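Local coordinates for protein xylulose kinase (Escherichia coli, PDB 2ITM) that phosphorylates D-xylulose to D-xylulose 5-phosphate at the expense of ATP, working as a homodimeric sugar kinase of the FGGY family, at residues L31-S34 / W40-Q43; Q87-P92 / K153-L158. All coordinates share one frame; numbering follows the deposited sequence.

Contact 1 (L31-S34 / W40-Q43); sequences LTVS and WSEQ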
loop_
_atom_site.group_PDB
_atom_site.type_symbol
_atom_site.label_atom_id
_atom_site.label_comp_id
_atom_site.label_asym_id
_atom_site.label_seq_id
_atom_site.Cartn_x
_atom_site.Cartn_y
_atom_site.Cartn_z
ATOM N N LEU A 31 32.808 -9.312 -7.150
ATOM C CA LEU A 31 33.070 -9.807 -5.815
ATOM C C LEU A 31 31.789 -10.411 -5.238
ATOM O O LEU A 31 30.719 -9.860 -5.412
ATOM C CB LEU A 31 33.488 -8.643 -4.935
ATOM C CG LEU A 31 34.864 -8.536 -4.295
ATOM C CD1 LEU A 31 35.907 -9.376 -4.933
ATOM C CD2 LEU A 31 35.296 -7.108 -4.213
ATOM N N THR A 32 31.899 -11.516 -4.521
ATOM C CA THR A 32 30.778 -11.985 -3.712
ATOM C C THR A 32 30.790 -11.456 -2.290
ATOM O O THR A 32 31.811 -11.029 -1.788
ATOM C CB THR A 32 30.673 -13.516 -3.702
ATOM O OG1 THR A 32 31.858 -14.074 -3.144
ATOM C CG2 THR A 32 30.642 -14.069 -5.104
ATOM N N VAL A 33 29.631 -11.504 -1.654
ATOM C CA VAL A 33 29.507 -11.207 -0.239
ATOM C C VAL A 33 28.939 -12.416 0.469
ATOM O O VAL A 33 28.177 -13.184 -0.105
ATOM C CB VAL A 33 28.565 -10.034 -0.000
ATOM C CG1 VAL A 33 28.475 -9.700 1.471
ATOM C CG2 VAL A 33 28.993 -8.840 -0.803
ATOM N N SER A 34 29.327 -12.585 1.719
ATOM C CA SER A 34 28.959 -13.764 2.462
ATOM C C SER A 34 28.194 -13.373 3.719
ATOM O O SER A 34 28.629 -12.528 4.483
ATOM C CB SER A 34 30.193 -14.591 2.791
ATOM O OG SER A 34 30.030 -15.285 4.001
ATOM N N TRP A 40 24.850 -10.336 9.227
ATOM C CA TRP A 40 26.269 -10.495 8.983
ATOM C C TRP A 40 26.540 -10.212 7.524
ATOM O O TRP A 40 25.819 -10.664 6.638
ATOM C CB TRP A 40 26.830 -11.846 9.376
ATOM C CG TRP A 40 26.873 -12.087 10.834
ATOM C CD1 TRP A 40 25.993 -11.645 11.760
ATOM C CD2 TRP A 40 27.841 -12.854 11.540
ATOM N NE1 TRP A 40 26.355 -12.082 13.009
ATOM C CE2 TRP A 40 27.491 -12.826 12.897
ATOM C CE3 TRP A 40 28.981 -13.564 11.162
ATOM C CZ2 TRP A 40 28.226 -13.482 13.864
ATOM C CZ3 TRP A 40 29.707 -14.201 12.120
ATOM C CH2 TRP A 40 29.328 -14.163 13.457
ATOM N N SER A 41 27.594 -9.447 7.295
ATOM C CA SER A 41 28.050 -9.117 5.965
ATOM C C SER A 41 29.565 -9.148 5.953
ATOM O O SER A 41 30.207 -8.318 6.577
ATOM C CB SER A 41 27.529 -7.744 5.549
ATOM O OG SER A 41 27.657 -7.543 4.162
ATOM N N GLU A 42 30.120 -10.138 5.258
ATOM C CA GLU A 42 31.535 -10.399 5.355
ATOM C C GLU A 42 32.141 -10.671 3.975
ATOM O O GLU A 42 31.472 -11.120 3.064
ATOM C CB GLU A 42 31.792 -11.611 6.253
ATOM C CG GLU A 42 31.511 -11.358 7.727
ATOM C CD GLU A 42 31.765 -12.585 8.566
ATOM O OE1 GLU A 42 31.799 -13.688 7.980
ATOM O OE2 GLU A 42 31.928 -12.429 9.757
ATOM N N GLN A 43 33.429 -10.396 3.857
ATOM C CA GLN A 43 34.208 -10.826 2.714
ATOM C C GLN A 43 35.573 -11.338 3.134
ATOM O O GLN A 43 36.115 -10.944 4.154
ATOM C CB GLN A 43 34.346 -9.700 1.693
ATOM C CG GLN A 43 33.113 -9.469 0.861
ATOM C CD GLN A 43 33.161 -8.187 0.063
ATOM O OE1 GLN A 43 32.477 -8.055 -0.931
ATOM N NE2 GLN A 43 33.953 -7.240 0.511
HETATM O O HOH W 1 32.221 -15.281 5.909
#
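S34 and E42 form a single antiparallel bridge, a hydrogen-bonded pair in the N-terminal, actin-like half of this FGGY kinase, where the loop after strand 23-30 folds back along strand 42-43. The evidence is a ring of two backbone bonds: S34 N gives to E42 O at 2.9 Å (N-H...O 157°) and E42 N returns one to S34 O at 2.9 Å (144°), each donor lying in the carbonyl plane of its acceptor. Beside the bridge, side chains add to the contact. V33 spreads its two methyls over the facing segment: CG1, anti to the backbone N (chi1 -178°), lies 3.5 Å from S41 OG and also near E42 O, while CG2 points to the amide end of Q43. Q43, extended beyond CG, runs obliquely past V33 and only loosely approaches L31, and its CG lies 3.3 Å from T32 O. An alanine here would probably leave the T32 carbonyl and V33 CG2 without the chain that lies against them, opening a gap there. The E42 carboxylate is shared: OE2 makes salt bridges with R100 and R91, and OE1 turns to a water. That water donates to E42 OE1 at 2.6 Å and hydrogen-bonds S34 OG at 2.9 Å.

Contact 2 (Q87-P92 / K153-L158); sequences QRVLRP and KDYLRL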
loop_
_atom_site.group_PDB
_atom_site.type_symbol
_atom_site.label_atom_id
_atom_site.label_comp_id
_atom_site.label_asym_id
_atom_site.label_seq_id
_atom_site.Cartn_x
_atom_site.Cartn_y
_atom_site.Cartn_z
ATOM N N GLN A 87 50.733 -10.964 9.997
ATOM C CA GLN A 87 49.902 -10.473 8.907
ATOM C C GLN A 87 49.016 -11.572 8.355
ATOM O O GLN A 87 48.572 -11.517 7.223
ATOM C CB GLN A 87 50.757 -9.860 7.798
ATOM C CG GLN A 87 51.540 -8.647 8.234
ATOM C CD GLN A 87 52.721 -8.996 9.111
ATOM O OE1 GLN A 87 53.532 -9.835 8.747
ATOM N NE2 GLN A 87 52.817 -8.360 10.261
ATOM N N ARG A 88 48.766 -12.568 9.184
ATOM C CA ARG A 88 47.725 -13.536 8.927
ATOM C C ARG A 88 46.360 -12.925 9.137
ATOM O O ARG A 88 46.131 -12.236 10.110
ATOM C CB ARG A 88 47.894 -14.729 9.828
ATOM C CG ARG A 88 48.531 -15.941 9.179
ATOM C CD ARG A 88 49.651 -16.568 9.990
ATOM N NE ARG A 88 50.243 -17.721 9.286
ATOM C CZ ARG A 88 50.615 -17.720 8.031
ATOM N NH1 ARG A 88 50.469 -16.631 7.304
ATOM N NH2 ARG A 88 51.143 -18.800 7.483
ATOM N N VAL A 89 45.456 -13.185 8.206
ATOM C CA VAL A 89 44.070 -12.789 8.347
ATOM C C VAL A 89 43.324 -13.649 9.363
ATOM O O VAL A 89 43.141 -14.835 9.156
ATOM C CB VAL A 89 43.346 -12.753 6.993
ATOM C CG1 VAL A 89 41.869 -12.698 7.183
ATOM C CG2 VAL A 89 43.800 -11.556 6.184
ATOM N N LEU A 90 42.911 -12.990 10.428
ATOM C CA LEU A 90 42.432 -13.651 11.625
ATOM C C LEU A 90 40.993 -14.137 11.459
ATOM O O LEU A 90 40.645 -15.220 11.887
ATOM C CB LEU A 90 42.502 -12.685 12.794
ATOM C CG LEU A 90 43.442 -12.953 13.961
ATOM C CD1 LEU A 90 44.270 -14.198 13.772
ATOM C CD2 LEU A 90 44.293 -11.758 14.314
ATOM N N ARG A 91 40.168 -13.304 10.840
ATOM C CA ARG A 91 38.802 -13.654 10.493
ATOM C C ARG A 91 38.365 -12.927 9.249
ATOM O O ARG A 91 39.060 -12.065 8.765
ATOM C CB ARG A 91 37.863 -13.330 11.651
ATOM C CG ARG A 91 37.505 -11.863 11.779
ATOM C CD ARG A 91 36.751 -11.505 13.048
ATOM N NE ARG A 91 35.522 -12.286 13.253
ATOM C CZ ARG A 91 34.610 -12.539 12.330
ATOM N NH1 ARG A 91 34.746 -12.075 11.112
ATOM N NH2 ARG A 91 33.549 -13.262 12.634
ATOM N N PRO A 92 37.209 -13.277 8.713
ATOM C CA PRO A 92 36.694 -12.564 7.551
ATOM C C PRO A 92 36.389 -11.101 7.874
ATOM O O PRO A 92 36.060 -10.778 9.001
ATOM C CB PRO A 92 35.390 -13.330 7.205
ATOM C CG PRO A 92 35.606 -14.668 7.740
ATOM C CD PRO A 92 36.395 -14.466 8.991
ATOM N N LYS A 153 40.633 -1.119 1.703
ATOM C CA LYS A 153 41.563 -0.641 0.694
ATOM C C LYS A 153 43.001 -0.631 1.216
ATOM O O LYS A 153 43.945 -0.782 0.462
ATOM C CB LYS A 153 41.161 0.735 0.203
ATOM C CG LYS A 153 41.827 1.858 0.949
ATOM C CD LYS A 153 41.406 3.192 0.442
ATOM C CE LYS A 153 42.255 4.290 1.036
ATOM N NZ LYS A 153 42.258 4.319 2.504
ATOM N N ASP A 154 43.130 -0.446 2.521
ATOM C CA ASP A 154 44.408 -0.416 3.184
ATOM C C ASP A 154 45.024 -1.805 3.319
ATOM O O ASP A 154 46.232 -1.946 3.297
ATOM C CB ASP A 154 44.306 0.292 4.527
ATOM C CG ASP A 154 43.829 1.724 4.395
ATOM O OD1 ASP A 154 44.121 2.355 3.374
ATOM O OD2 ASP A 154 43.153 2.284 5.251
ATOM N N TYR A 155 44.192 -2.830 3.427
ATOM C CA TYR A 155 44.702 -4.188 3.350
ATOM C C TYR A 155 45.283 -4.426 1.970
ATOM O O TYR A 155 46.345 -4.990 1.827
ATOM C CB TYR A 155 43.632 -5.235 3.646
ATOM C CG TYR A 155 44.087 -6.637 3.316
ATOM C CD1 TYR A 155 44.897 -7.339 4.176
ATOM C CD2 TYR A 155 43.727 -7.240 2.129
ATOM C CE1 TYR A 155 45.314 -8.611 3.873
ATOM C CE2 TYR A 155 44.137 -8.501 1.816
ATOM C CZ TYR A 155 44.937 -9.186 2.684
ATOM O OH TYR A 155 45.359 -10.444 2.365
ATOM N N LEU A 156 44.563 -3.945 0.971
ATOM C CA LEU A 156 45.037 -3.901 -0.393
ATOM C C LEU A 156 46.398 -3.235 -0.552
ATOM O O LEU A 156 47.279 -3.781 -1.191
ATOM C CB LEU A 156 43.999 -3.239 -1.285
ATOM C CG LEU A 156 43.904 -3.730 -2.707
ATOM C CD1 LEU A 156 44.014 -5.232 -2.785
ATOM C CD2 LEU A 156 42.606 -3.265 -3.312
ATOM N N ARG A 157 46.559 -2.057 0.037
ATOM C CA ARG A 157 47.840 -1.386 0.050
ATOM C C ARG A 157 48.968 -2.261 0.587
ATOM O O ARG A 157 49.996 -2.386 -0.037
ATOM C CB ARG A 157 47.759 -0.064 0.810
ATOM C CG ARG A 157 49.069 0.676 0.915
ATOM C CD ARG A 157 49.154 1.665 2.058
ATOM N NE ARG A 157 47.873 2.299 2.295
ATOM C CZ ARG A 157 47.321 3.170 1.479
ATOM N NH1 ARG A 157 47.950 3.540 0.380
ATOM N NH2 ARG A 157 46.145 3.678 1.766
ATOM N N LEU A 158 48.758 -2.857 1.752
ATOM C CA LEU A 158 49.737 -3.744 2.368
ATOM C C LEU A 158 50.150 -4.890 1.449
ATOM O O LEU A 158 51.319 -5.167 1.283
ATOM C CB LEU A 158 49.214 -4.276 3.694
ATOM C CG LEU A 158 50.033 -5.375 4.358
ATOM C CD1 LEU A 158 51.227 -4.792 5.032
ATOM C CD2 LEU A 158 49.199 -6.178 5.326
#
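A small apolar seam joins the loop between strands 81-83 and 93-94 to helix 152-161, away from the substrate site; its evidence is 115 Å² of buried surface and just two side-chain pairs. V89 CG2 lies 4.0 Å from Y155 CE1, the methyl meeting the ring obliquely and the two side chains crossing at about a right angle. The phenol is brought there by a first torsion that sets its CG anti to the backbone N (chi1 169°). Nearly one helical turn on, L158 CD2 approaches Q87 CG at 4.5 Å, a loose contact made by the aliphatic part of the glutamine. This is loop-on-helix packing within the N-terminal domain of the FGGY fold, and P45 of helix 45-62 touches both V89 and Y155, while L83 touches V89 and L158. Away from the loop the helix carries a K153-D154-R157 salt-bridge network: D154 OD1 is bridged by K153 NZ at 2.8 Å and by R157 NH2 at 2.9 Å. The lysine comes on the syn side and the arginine on the anti side, from opposite faces of the carboxylate plane and each nearly 30° out of it. K153 NZ also pairs with D167 and D170, and D154 OD2 is hydrogen-bonded to S166 OG.

Both contacts lie in the N-terminal domain, partly buried, with centres 15 Å apart. Contact 1, with five residues between its segments, combines one backbone bridge with side chains laid alongside it; buried L31, S41, E42 and Q43 accompany exposed T32 and V33. Contact 2, with 60 residues between its segments, is side-chain packing alone and buries less than half as much surface, Y155 being its buried member beside partly exposed Q87, V89 and L158. Helix 45-62 is touched from both, by L31 and by V89 and Y155. Contact 1 is nearer the active site, Q43's side chain being about 10 Å from bound D-xylulose. The E42-R91 salt bridge (OE2 to NH1, 3.1 Å) ties the two together.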